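Local coordinates for alpha-/beta-galactoside alpha-2,3-sialyltransferase (Photobacterium phosphoreum, PDB 2ZWI), which probably transfers sialic acid to galactosides in alpha-2,3 linkage, and is seen here with cytidine-5'-monophosphate and a zinc ion bound, at residues A[5-10]-A[90-95]; A[94-97]-A[102-105]; A[247-252]-A[287-292]. All coordinates share one frame; numbering follows the deposited sequence.

Interaction 1 (A[5-10]-A[90-95]); sequences IEVYVD and VNIIKS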
ATOM      1  N   ILE A   5     -18.466 -11.110 -11.662  1.00 17.33           N
ATOM      2  CA  ILE A   5     -17.827 -11.570 -10.442  1.00 17.26           C
ATOM      3  C   ILE A   5     -16.650 -10.645 -10.157  1.00 16.67           C
ATOM      4  O   ILE A   5     -15.872 -10.347 -11.052  1.00 17.01           O
ATOM      5  CB  ILE A   5     -17.314 -13.032 -10.595  1.00 17.50           C
ATOM      6  CG1 ILE A   5     -18.485 -13.996 -10.803  1.00 17.78           C
ATOM      7  CG2 ILE A   5     -16.483 -13.476  -9.384  1.00 17.35           C
ATOM      8  CD1 ILE A   5     -18.021 -15.378 -11.177  1.00 19.96           C
ATOM      9  N   GLU A   6     -16.527 -10.205  -8.905  1.00 16.10           N
ATOM     10  CA  GLU A   6     -15.412  -9.372  -8.460  1.00 15.05           C
ATOM     11  C   GLU A   6     -14.434 -10.200  -7.629  1.00 14.38           C
ATOM     12  O   GLU A   6     -14.824 -10.839  -6.652  1.00 13.71           O
ATOM     13  CB  GLU A   6     -15.933  -8.183  -7.646  1.00 15.08           C
ATOM     14  CG  GLU A   6     -16.881  -7.268  -8.412  1.00 14.12           C
ATOM     15  CD  GLU A   6     -17.579  -6.231  -7.523  1.00 15.67           C
ATOM     16  OE1 GLU A   6     -17.095  -5.936  -6.399  1.00 15.00           O
ATOM     17  OE2 GLU A   6     -18.622  -5.704  -7.959  1.00 15.06           O
ATOM     18  N   VAL A   7     -13.165 -10.193  -8.030  1.00 13.76           N
ATOM     19  CA  VAL A   7     -12.120 -10.972  -7.358  1.00 13.18           C
ATOM     20  C   VAL A   7     -11.213  -9.994  -6.617  1.00 12.84           C
ATOM     21  O   VAL A   7     -10.795  -8.984  -7.186  1.00 12.33           O
ATOM     22  CB  VAL A   7     -11.279 -11.800  -8.374  1.00 13.58           C
ATOM     23  CG1 VAL A   7     -10.054 -12.419  -7.712  1.00 13.46           C
ATOM     24  CG2 VAL A   7     -12.130 -12.888  -9.020  1.00 13.18           C
ATOM     25  N   TYR A   8     -10.907 -10.307  -5.362  1.00 12.69           N
ATOM     26  CA  TYR A   8     -10.070  -9.458  -4.517  1.00 12.11           C
ATOM     27  C   TYR A   8      -8.929 -10.280  -3.927  1.00 12.19           C
ATOM     28  O   TYR A   8      -9.172 -11.215  -3.159  1.00 12.03           O
ATOM     29  CB  TYR A   8     -10.921  -8.831  -3.396  1.00 12.02           C
ATOM     30  CG  TYR A   8     -11.959  -7.842  -3.915  1.00 11.97           C
ATOM     31  CD1 TYR A   8     -11.623  -6.512  -4.141  1.00 11.96           C
ATOM     32  CD2 TYR A   8     -13.261  -8.245  -4.187  1.00 11.87           C
ATOM     33  CE1 TYR A   8     -12.551  -5.605  -4.627  1.00 12.22           C
ATOM     34  CE2 TYR A   8     -14.208  -7.340  -4.677  1.00 11.91           C
ATOM     35  CZ  TYR A   8     -13.842  -6.026  -4.899  1.00 12.74           C
ATOM     36  OH  TYR A   8     -14.761  -5.114  -5.375  1.00 12.96           O
ATOM     37  N   VAL A   9      -7.693  -9.933  -4.285  1.00 11.85           N
ATOM     38  CA  VAL A   9      -6.508 -10.625  -3.778  1.00 11.73           C
ATOM     39  C   VAL A   9      -5.419  -9.640  -3.333  1.00 11.89           C
ATOM     40  O   VAL A   9      -5.287  -8.544  -3.902  1.00 11.98           O
ATOM     41  CB  VAL A   9      -5.925 -11.646  -4.799  1.00 11.77           C
ATOM     42  CG1 VAL A   9      -6.856 -12.863  -4.972  1.00 11.02           C
ATOM     43  CG2 VAL A   9      -5.646 -10.985  -6.159  1.00 11.82           C
ATOM     44  N   ASP A  10      -4.680 -10.030  -2.293  1.00 11.58           N
ATOM     45  CA  ASP A  10      -3.542  -9.264  -1.755  1.00 12.14           C
ATOM     46  C   ASP A  10      -2.741 -10.097  -0.763  1.00 12.74           C
ATOM     47  O   ASP A  10      -3.293 -10.890  -0.004  1.00 13.19           O
ATOM     48  CB  ASP A  10      -3.990  -7.973  -1.056  1.00 11.34           C
ATOM     49  CG  ASP A  10      -2.813  -7.095  -0.607  1.00 10.22           C
ATOM     50  OD1 ASP A  10      -1.747  -7.096  -1.258  1.00  8.60           O
ATOM     51  OD2 ASP A  10      -2.956  -6.387   0.410  1.00 10.64           O
ATOM     52  N   VAL A  90      -1.974 -12.554 -12.792  1.00 12.97           N
ATOM     53  CA  VAL A  90      -1.574 -13.341 -13.978  1.00 13.72           C
ATOM     54  C   VAL A  90      -2.149 -14.772 -13.945  1.00 13.77           C
ATOM     55  O   VAL A  90      -2.740 -15.245 -14.924  1.00 13.89           O
ATOM     56  CB  VAL A  90      -0.022 -13.407 -14.145  1.00 14.12           C
ATOM     57  CG1 VAL A  90       0.370 -14.422 -15.226  1.00 14.85           C
ATOM     58  CG2 VAL A  90       0.547 -12.031 -14.488  1.00 14.68           C
ATOM     59  N   ASN A  91      -1.985 -15.450 -12.811  1.00 13.41           N
ATOM     60  CA  ASN A  91      -2.468 -16.820 -12.663  1.00 13.79           C
ATOM     61  C   ASN A  91      -4.000 -16.932 -12.644  1.00 13.34           C
ATOM     62  O   ASN A  91      -4.557 -17.936 -13.085  1.00 12.53           O
ATOM     63  CB  ASN A  91      -1.847 -17.471 -11.426  1.00 13.91           C
ATOM     64  CG  ASN A  91      -0.461 -18.019 -11.701  1.00 17.02           C
ATOM     65  OD1 ASN A  91      -0.316 -19.134 -12.216  1.00 19.77           O
ATOM     66  ND2 ASN A  91       0.573 -17.238 -11.370  1.00 18.09           N
ATOM     67  N   ILE A  92      -4.668 -15.892 -12.144  1.00 13.09           N
ATOM     68  CA  ILE A  92      -6.122 -15.814 -12.231  1.00 12.31           C
ATOM     69  C   ILE A  92      -6.558 -15.605 -13.690  1.00 12.51           C
ATOM     70  O   ILE A  92      -7.443 -16.315 -14.180  1.00 12.34           O
ATOM     71  CB  ILE A  92      -6.715 -14.741 -11.262  1.00 12.24           C
ATOM     72  CG1 ILE A  92      -6.459 -15.147  -9.801  1.00 10.92           C
ATOM     73  CG2 ILE A  92      -8.232 -14.562 -11.509  1.00 12.00           C
ATOM     74  CD1 ILE A  92      -6.466 -13.980  -8.771  1.00 11.57           C
ATOM     75  N   ILE A  93      -5.916 -14.668 -14.393  1.00 12.82           N
ATOM     76  CA  ILE A  93      -6.199 -14.455 -15.825  1.00 13.38           C
ATOM     77  C   ILE A  93      -5.969 -15.728 -16.659  1.00 13.92           C
ATOM     78  O   ILE A  93      -6.807 -16.105 -17.488  1.00 13.49           O
ATOM     79  CB  ILE A  93      -5.371 -13.287 -16.438  1.00 13.29           C
ATOM     80  CG1 ILE A  93      -5.707 -11.942 -15.765  1.00 13.24           C
ATOM     81  CG2 ILE A  93      -5.631 -13.192 -17.937  1.00 13.64           C
ATOM     82  CD1 ILE A  93      -4.722 -10.784 -16.126  1.00 13.50           C
ATOM     83  N   LYS A  94      -4.815 -16.358 -16.452  1.00 14.39           N
ATOM     84  CA  LYS A  94      -4.469 -17.636 -17.077  1.00 15.42           C
ATOM     85  C   LYS A  94      -5.611 -18.664 -16.949  1.00 15.41           C
ATOM     86  O   LYS A  94      -6.014 -19.276 -17.937  1.00 16.03           O
ATOM     87  CB  LYS A  94      -3.163 -18.160 -16.450  1.00 15.67           C
ATOM     88  CG  LYS A  94      -2.615 -19.491 -16.993  1.00 17.98           C
ATOM     89  CD  LYS A  94      -1.075 -19.462 -16.962  1.00 24.02           C
ATOM     90  CE  LYS A  94      -0.468 -20.171 -15.761  1.00 26.79           C
ATOM     91  NZ  LYS A  94       0.331 -21.385 -16.204  1.00 30.20           N
ATOM     92  N   SER A  95      -6.148 -18.815 -15.739  1.00 15.68           N
ATOM     93  CA  SER A  95      -7.191 -19.808 -15.465  0.50 16.09           C
ATOM     94  C   SER A  95      -8.508 -19.482 -16.181  1.00 16.19           C
ATOM     95  O   SER A  95      -9.142 -20.373 -16.749  1.00 16.59           O
ATOM     96  CB  SER A  95      -7.415 -19.951 -13.959  0.50 16.13           C
ATOM     97  OG  SER A  95      -6.194 -20.210 -13.282  0.50 16.49           O
TER
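I92 reaches from helix 86-98 to V7 and V9 on strand 3-10, packing helix against sheet in the N-terminal Rossmann-like domain of this GT-B fold. Its extended chain (chi2 157°) carries CD1 outward, tip to tip with both valines: CD1 of I92 stands 4.1 Å from V7 CG1 and 4.0 Å from V9 CG1. Two residues apart on a strand, V7 and V9 point to the same side, and their short branched side chains make a compact floor for a longer isoleucine descending from the helix. L65 and I79 also pack on I92. All three touching residues are buried, although the CA atoms of V7 and I92 remain 9.1 Å apart. The helix is looser on its outer side, where N91 and K94 are partly exposed; N91 suits this position because its ND2 can bond to V87 O one turn back. The other side of the strand is polar but buried. There Y8 points away from the helix, and its OH donates to E6 OE1 at 2.7 Å, with that oxygen at the edge of the tyrosine ring and approached on its anti side, 32° out of the carboxylate plane.

Interaction 2 (A[94-97]-A[102-105]); sequences KSIE and KTEI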
ATOM      1  N   LYS A  94      -4.815 -16.358 -16.452  1.00 14.39           N
ATOM      2  CA  LYS A  94      -4.469 -17.636 -17.077  1.00 15.42           C
ATOM      3  C   LYS A  94      -5.611 -18.664 -16.949  1.00 15.41           C
ATOM      4  O   LYS A  94      -6.014 -19.276 -17.937  1.00 16.03           O
ATOM      5  CB  LYS A  94      -3.163 -18.160 -16.450  1.00 15.67           C
ATOM      6  CG  LYS A  94      -2.615 -19.491 -16.993  1.00 17.98           C
ATOM      7  CD  LYS A  94      -1.075 -19.462 -16.962  1.00 24.02           C
ATOM      8  CE  LYS A  94      -0.468 -20.171 -15.761  1.00 26.79           C
ATOM      9  NZ  LYS A  94       0.331 -21.385 -16.204  1.00 30.20           N
ATOM     10  N   SER A  95      -6.148 -18.815 -15.739  1.00 15.68           N
ATOM     11  CA  SER A  95      -7.191 -19.808 -15.465  0.50 16.09           C
ATOM     12  C   SER A  95      -8.508 -19.482 -16.181  1.00 16.19           C
ATOM     13  O   SER A  95      -9.142 -20.373 -16.749  1.00 16.59           O
ATOM     14  CB  SER A  95      -7.415 -19.951 -13.959  0.50 16.13           C
ATOM     15  OG  SER A  95      -6.194 -20.210 -13.282  0.50 16.49           O
ATOM     16  N   ILE A  96      -8.908 -18.209 -16.156  1.00 16.37           N
ATOM     17  CA  ILE A  96     -10.101 -17.734 -16.880  1.00 16.90           C
ATOM     18  C   ILE A  96      -9.998 -17.936 -18.403  1.00 17.77           C
ATOM     19  O   ILE A  96     -10.922 -18.491 -19.022  1.00 18.08           O
ATOM     20  CB  ILE A  96     -10.405 -16.233 -16.581  1.00 16.79           C
ATOM     21  CG1 ILE A  96     -10.718 -16.021 -15.099  1.00 15.68           C
ATOM     22  CG2 ILE A  96     -11.558 -15.721 -17.462  1.00 16.39           C
ATOM     23  CD1 ILE A  96     -10.742 -14.565 -14.683  1.00 16.66           C
ATOM     24  N   GLU A  97      -8.894 -17.469 -18.996  1.00 18.28           N
ATOM     25  CA  GLU A  97      -8.652 -17.575 -20.449  1.00 19.42           C
ATOM     26  C   GLU A  97      -8.599 -19.023 -20.946  1.00 19.56           C
ATOM     27  O   GLU A  97      -9.080 -19.321 -22.048  1.00 19.72           O
ATOM     28  CB  GLU A  97      -7.346 -16.871 -20.853  1.00 19.61           C
ATOM     29  CG  GLU A  97      -7.275 -15.362 -20.562  1.00 22.10           C
ATOM     30  CD  GLU A  97      -8.029 -14.497 -21.572  1.00 26.57           C
ATOM     31  OE1 GLU A  97      -8.886 -15.028 -22.325  1.00 27.91           O
ATOM     32  OE2 GLU A  97      -7.764 -13.269 -21.616  1.00 27.01           O
ATOM     33  N   LYS A 102     -15.000 -16.943 -23.323  1.00 21.73           N
ATOM     34  CA  LYS A 102     -15.152 -15.560 -23.795  1.00 21.42           C
ATOM     35  C   LYS A 102     -15.584 -14.604 -22.658  1.00 20.66           C
ATOM     36  O   LYS A 102     -16.500 -13.788 -22.803  1.00 20.72           O
ATOM     37  CB  LYS A 102     -16.112 -15.503 -24.997  1.00 21.76           C
ATOM     38  CG  LYS A 102     -15.623 -16.259 -26.246  1.00 22.25           C
ATOM     39  CD  LYS A 102     -14.396 -15.592 -26.854  1.00 25.17           C
ATOM     40  CE  LYS A 102     -14.121 -16.089 -28.261  1.00 27.05           C
ATOM     41  NZ  LYS A 102     -13.278 -15.099 -28.998  1.00 28.29           N
ATOM     42  N   THR A 103     -14.909 -14.734 -21.520  1.00 19.21           N
ATOM     43  CA  THR A 103     -15.191 -13.931 -20.342  1.00 18.21           C
ATOM     44  C   THR A 103     -14.476 -12.592 -20.489  1.00 17.85           C
ATOM     45  O   THR A 103     -13.302 -12.552 -20.846  1.00 17.57           O
ATOM     46  CB  THR A 103     -14.701 -14.655 -19.055  1.00 18.23           C
ATOM     47  OG1 THR A 103     -15.203 -15.996 -19.043  1.00 17.34           O
ATOM     48  CG2 THR A 103     -15.171 -13.942 -17.806  1.00 17.21           C
ATOM     49  N   GLU A 104     -15.187 -11.501 -20.238  1.00 17.33           N
ATOM     50  CA  GLU A 104     -14.555 -10.183 -20.209  1.00 17.78           C
ATOM     51  C   GLU A 104     -13.729 -10.083 -18.936  1.00 16.35           C
ATOM     52  O   GLU A 104     -14.179 -10.516 -17.881  1.00 15.90           O
ATOM     53  CB  GLU A 104     -15.605  -9.075 -20.255  1.00 17.83           C
ATOM     54  CG  GLU A 104     -16.287  -8.942 -21.615  1.00 20.25           C
ATOM     55  CD  GLU A 104     -17.484  -8.003 -21.602  1.00 20.30           C
ATOM     56  OE1 GLU A 104     -17.568  -7.140 -20.700  1.00 23.23           O
ATOM     57  OE2 GLU A 104     -18.340  -8.121 -22.515  1.00 24.94           O
ATOM     58  N   ILE A 105     -12.514  -9.545 -19.043  1.00 15.33           N
ATOM     59  CA  ILE A 105     -11.656  -9.337 -17.865  1.00 14.20           C
ATOM     60  C   ILE A 105     -11.255  -7.872 -17.747  1.00 13.70           C
ATOM     61  O   ILE A 105     -10.802  -7.268 -18.713  1.00 13.64           O
ATOM     62  CB  ILE A 105     -10.372 -10.210 -17.896  1.00 14.20           C
ATOM     63  CG1 ILE A 105     -10.723 -11.698 -17.836  1.00 14.03           C
ATOM     64  CG2 ILE A 105      -9.444  -9.846 -16.731  1.00 13.09           C
ATOM     65  CD1 ILE A 105      -9.637 -12.620 -18.381  1.00 13.32           C
TER
HETATM   66  O   HOH W   1     -13.237 -17.830 -20.291  1.00 17.24           O
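The carboxylate of E97 turns one face to the terminal methyl of I105: CD1 of I105 lies over that face, 3.8 Å from E97 OE2 and 4.0 Å from E97 CD. This is van der Waals contact only; the polar partner of the group is Y166, whose OH is hydrogen-bonded to OE2. E97 starts out pointing away from the strand, but a bend at chi2 (-78°) swings its end back over I105. Glutamate is long enough to bend back in this way, covering the I105 methyl while its OE2 bonds to the tyrosine.

The apolar centre of the contact belongs to I96. Its CG2, held anti to the backbone N, sits 3.7 Å from T103 CB and 3.8 Å from I105 CD1, meeting the threonine at about a right angle and the isoleucine tip to tip. T103 and I105 alternate with E104, so both face the helix while E104 turns outward to pair with K75. The contact lies in the beta-alpha-beta unit made by strand 74-82, helix 86-98 and strand 104-110, close to where the chain leaves the helix and enters the last strand. V77 on the first strand and I69 on helix 58-70 also pack against I96 and T103.

Threonine suits the margin of this core because it offers both carbon and oxygen. Its carbons meet I96, while OG1 lies 3.0 Å from a water that donates to I96 O at 2.7 Å. That water links the last turn of the helix to the start of the strand. The chemistry therefore implies a greasy interior closed by polar links at its border, with the buried branched side chains inside and the water bridge and the glutamate-tyrosine bond at the partly exposed margin.

Interaction 3 (A[247-252]-A[287-292]); sequences ATAEQQ and NQQIID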
ATOM      1  N   ALA A 247      16.725  -1.616  11.268  1.00 17.46           N
ATOM      2  CA  ALA A 247      17.339  -0.977  12.449  1.00 17.06           C
ATOM      3  C   ALA A 247      17.238  -1.818  13.724  1.00 16.34           C
ATOM      4  O   ALA A 247      16.371  -2.685  13.856  1.00 16.44           O
ATOM      5  CB  ALA A 247      16.746   0.428  12.685  1.00 16.61           C
ATOM      6  N   THR A 248      18.130  -1.553  14.668  1.00 15.55           N
ATOM      7  CA  THR A 248      18.057  -2.211  15.963  1.00 15.15           C
ATOM      8  C   THR A 248      17.148  -1.388  16.869  1.00 15.08           C
ATOM      9  O   THR A 248      16.820  -0.249  16.537  1.00 14.15           O
ATOM     10  CB  THR A 248      19.441  -2.327  16.607  1.00 15.38           C
ATOM     11  OG1 THR A 248      19.935  -1.016  16.880  1.00 13.47           O
ATOM     12  CG2 THR A 248      20.419  -3.068  15.668  1.00 15.57           C
ATOM     13  N   ALA A 249      16.758  -1.956  18.011  1.00 14.97           N
ATOM     14  CA  ALA A 249      15.972  -1.211  18.981  1.00 15.25           C
ATOM     15  C   ALA A 249      16.795  -0.042  19.557  1.00 15.33           C
ATOM     16  O   ALA A 249      16.306   1.083  19.640  1.00 14.33           O
ATOM     17  CB  ALA A 249      15.464  -2.131  20.077  1.00 15.14           C
ATOM     18  N   GLU A 250      18.049  -0.317  19.926  1.00 15.88           N
ATOM     19  CA  GLU A 250      18.971   0.717  20.418  1.00 17.06           C
ATOM     20  C   GLU A 250      19.060   1.921  19.477  1.00 15.76           C
ATOM     21  O   GLU A 250      19.044   3.068  19.927  1.00 15.79           O
ATOM     22  CB  GLU A 250      20.375   0.125  20.640  1.00 17.24           C
ATOM     23  CG  GLU A 250      21.366   1.079  21.317  1.00 20.16           C
ATOM     24  CD  GLU A 250      22.786   0.515  21.395  1.00 21.48           C
ATOM     25  OE1 GLU A 250      23.559   0.947  22.291  1.00 25.98           O
ATOM     26  OE2 GLU A 250      23.128  -0.359  20.559  1.00 27.37           O
ATOM     27  N   GLN A 251      19.146   1.673  18.170  1.00 15.20           N
ATOM     28  CA  GLN A 251      19.300   2.775  17.206  1.00 14.16           C
ATOM     29  C   GLN A 251      18.053   3.658  17.172  1.00 13.46           C
ATOM     30  O   GLN A 251      18.154   4.884  17.126  1.00 12.70           O
ATOM     31  CB  GLN A 251      19.644   2.249  15.823  1.00 14.60           C
ATOM     32  CG  GLN A 251      21.083   1.717  15.696  1.00 15.26           C
ATOM     33  CD  GLN A 251      21.284   0.890  14.438  1.00 16.53           C
ATOM     34  OE1 GLN A 251      22.417   0.586  14.059  1.00 19.99           O
ATOM     35  NE2 GLN A 251      20.187   0.520  13.781  1.00 14.92           N
ATOM     36  N   GLN A 252      16.880   3.025  17.242  1.00 12.03           N
ATOM     37  CA  GLN A 252      15.615   3.753  17.342  1.00 11.50           C
ATOM     38  C   GLN A 252      15.438   4.506  18.681  1.00 11.12           C
ATOM     39  O   GLN A 252      14.912   5.621  18.700  1.00 10.05           O
ATOM     40  CB  GLN A 252      14.442   2.816  17.047  1.00 11.17           C
ATOM     41  CG  GLN A 252      14.422   2.397  15.566  1.00 10.36           C
ATOM     42  CD  GLN A 252      13.455   1.286  15.263  1.00 11.21           C
ATOM     43  OE1 GLN A 252      12.277   1.528  15.008  1.00 10.08           O
ATOM     44  NE2 GLN A 252      13.956   0.055  15.254  1.00  9.91           N
ATOM     45  N   ASN A 287       9.451  -3.907  20.105  1.00 14.87           N
ATOM     46  CA  ASN A 287       8.706  -2.665  20.390  1.00 16.01           C
ATOM     47  C   ASN A 287       8.613  -2.249  21.867  1.00 17.14           C
ATOM     48  O   ASN A 287       8.655  -1.057  22.180  1.00 16.66           O
ATOM     49  CB  ASN A 287       7.285  -2.709  19.808  1.00 15.49           C
ATOM     50  CG  ASN A 287       7.262  -2.896  18.306  1.00 16.13           C
ATOM     51  OD1 ASN A 287       6.365  -3.553  17.776  1.00 17.81           O
ATOM     52  ND2 ASN A 287       8.240  -2.333  17.615  1.00 13.58           N
ATOM     53  N   GLN A 288       8.458  -3.221  22.767  1.00 18.61           N
ATOM     54  CA  GLN A 288       8.373  -2.903  24.194  1.00 20.52           C
ATOM     55  C   GLN A 288       9.654  -2.243  24.732  1.00 21.07           C
ATOM     56  O   GLN A 288       9.566  -1.348  25.575  1.00 21.96           O
ATOM     57  CB  GLN A 288       7.979  -4.127  25.030  1.00 20.82           C
ATOM     58  CG  GLN A 288       7.382  -3.768  26.411  1.00 23.33           C
ATOM     59  CD  GLN A 288       6.140  -2.882  26.311  1.00 25.96           C
ATOM     60  OE1 GLN A 288       5.167  -3.228  25.643  1.00 27.28           O
ATOM     61  NE2 GLN A 288       6.176  -1.733  26.977  1.00 27.64           N
ATOM     62  N   GLN A 289      10.820  -2.669  24.233  1.00 21.69           N
ATOM     63  CA  GLN A 289      12.119  -2.083  24.606  1.00 22.41           C
ATOM     64  C   GLN A 289      12.191  -0.579  24.292  1.00 22.22           C
ATOM     65  O   GLN A 289      12.651   0.226  25.118  1.00 22.30           O
ATOM     66  CB  GLN A 289      13.267  -2.774  23.861  1.00 22.42           C
ATOM     67  CG  GLN A 289      13.476  -4.262  24.148  1.00 24.78           C
ATOM     68  CD  GLN A 289      14.715  -4.826  23.456  1.00 24.04           C
ATOM     69  OE1 GLN A 289      15.273  -5.847  23.873  1.00 28.13           O
ATOM     70  NE2 GLN A 289      15.156  -4.158  22.412  1.00 25.80           N
ATOM     71  N   ILE A 290      11.763  -0.222  23.082  1.00 21.69           N
ATOM     72  CA  ILE A 290      11.736   1.169  22.627  1.00 20.94           C
ATOM     73  C   ILE A 290      10.713   1.983  23.431  1.00 21.46           C
ATOM     74  O   ILE A 290      11.041   3.058  23.947  1.00 21.56           O
ATOM     75  CB  ILE A 290      11.440   1.274  21.097  1.00 21.16           C
ATOM     76  CG1 ILE A 290      12.406   0.394  20.276  1.00 20.14           C
ATOM     77  CG2 ILE A 290      11.499   2.732  20.636  1.00 20.17           C
ATOM     78  CD1 ILE A 290      12.042   0.263  18.798  1.00 19.71           C
ATOM     79  N   ILE A 291       9.491   1.452  23.548  1.00 21.56           N
ATOM     80  CA  ILE A 291       8.369   2.117  24.231  1.00 21.87           C
ATOM     81  C   ILE A 291       8.679   2.439  25.693  1.00 22.31           C
ATOM     82  O   ILE A 291       8.299   3.494  26.203  1.00 22.25           O
ATOM     83  CB  ILE A 291       7.055   1.274  24.138  1.00 21.58           C
ATOM     84  CG1 ILE A 291       6.457   1.360  22.736  1.00 21.49           C
ATOM     85  CG2 ILE A 291       6.011   1.743  25.154  1.00 21.61           C
ATOM     86  CD1 ILE A 291       5.436   0.260  22.437  1.00 21.76           C
ATOM     87  N   ASP A 292       9.376   1.526  26.354  1.00 22.96           N
ATOM     88  CA  ASP A 292       9.700   1.680  27.762  1.00 23.98           C
ATOM     89  C   ASP A 292      10.778   2.725  27.952  1.00 23.88           C
ATOM     90  O   ASP A 292      10.682   3.564  28.856  1.00 24.45           O
ATOM     91  CB  ASP A 292      10.173   0.346  28.351  1.00 24.40           C
ATOM     92  CG  ASP A 292       9.032  -0.627  28.583  1.00 25.48           C
ATOM     93  OD1 ASP A 292       7.847  -0.203  28.551  1.00 26.55           O
ATOM     94  OD2 ASP A 292       9.330  -1.823  28.809  1.00 25.54           O
TER
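Q252 meets I290 along much of its length where helices 249-259 and 287-294 lie side by side. Its CB is 3.9 Å from I290 CD1. Beyond CG the chain runs out extended, and chi3 of 86° turns the terminal amide so that one face looks at the same methyl: CD, at 3.9 Å from I290 CD1, lies almost directly beneath it. OE1 and NE2 are each 4.0 Å from I290 CD1. OE1 accepts from T242 N. NE2 donates back to T248 O at 3.2 Å with an N-H...O angle of 163°, the acceptor close to the amide plane of Q252 although NE2 itself stands above the carbonyl plane of T248. NE2 also makes a weak bond to Y286 OH. Bonds at OE1 and NE2 fix the rotation of the amide and satisfy its polar atoms, consistent with a glutamine buried beside an isoleucine.

A249 suits the nearest approach of the backbones because its single methyl, 4.0 Å from I290 CG1, lets the CA atoms come within 6.1 Å. T248 caps the helix, OG1 accepting from Q251 N.

The bond to T242 joins this packing to the loop beside G241, a CMP-binding residue, and the Q252 side chain is about 7 Å, nearest atoms, from the bound cytidine monophosphate. On the underlying parallel sheet, I290 rests against F278 of strand 275-279, and Q252 against M321 of strand 317-321.

Overall arrangement
Along the chain, interactions 1 and 2 come first and interaction 3 follows. The first two are neighbours, centres about 9 Å apart; they share K94 and S95 of helix 86-98 and touch where I93 CG2 meets I105 CD1 at 4.1 Å. Through them one helix spans strands 3-10 and 104-110 of the seven-stranded parallel sheet. Interaction 3 lies on the opposite side of the chain's centre, with its centre about 40 Å from that of interaction 1 and about 49 Å from that of interaction 2, over the six-stranded parallel sheet. The contacts therefore lie in the two different Rossmann-like domains of the GT-B fold, and interaction 3 is the one near the nucleotide.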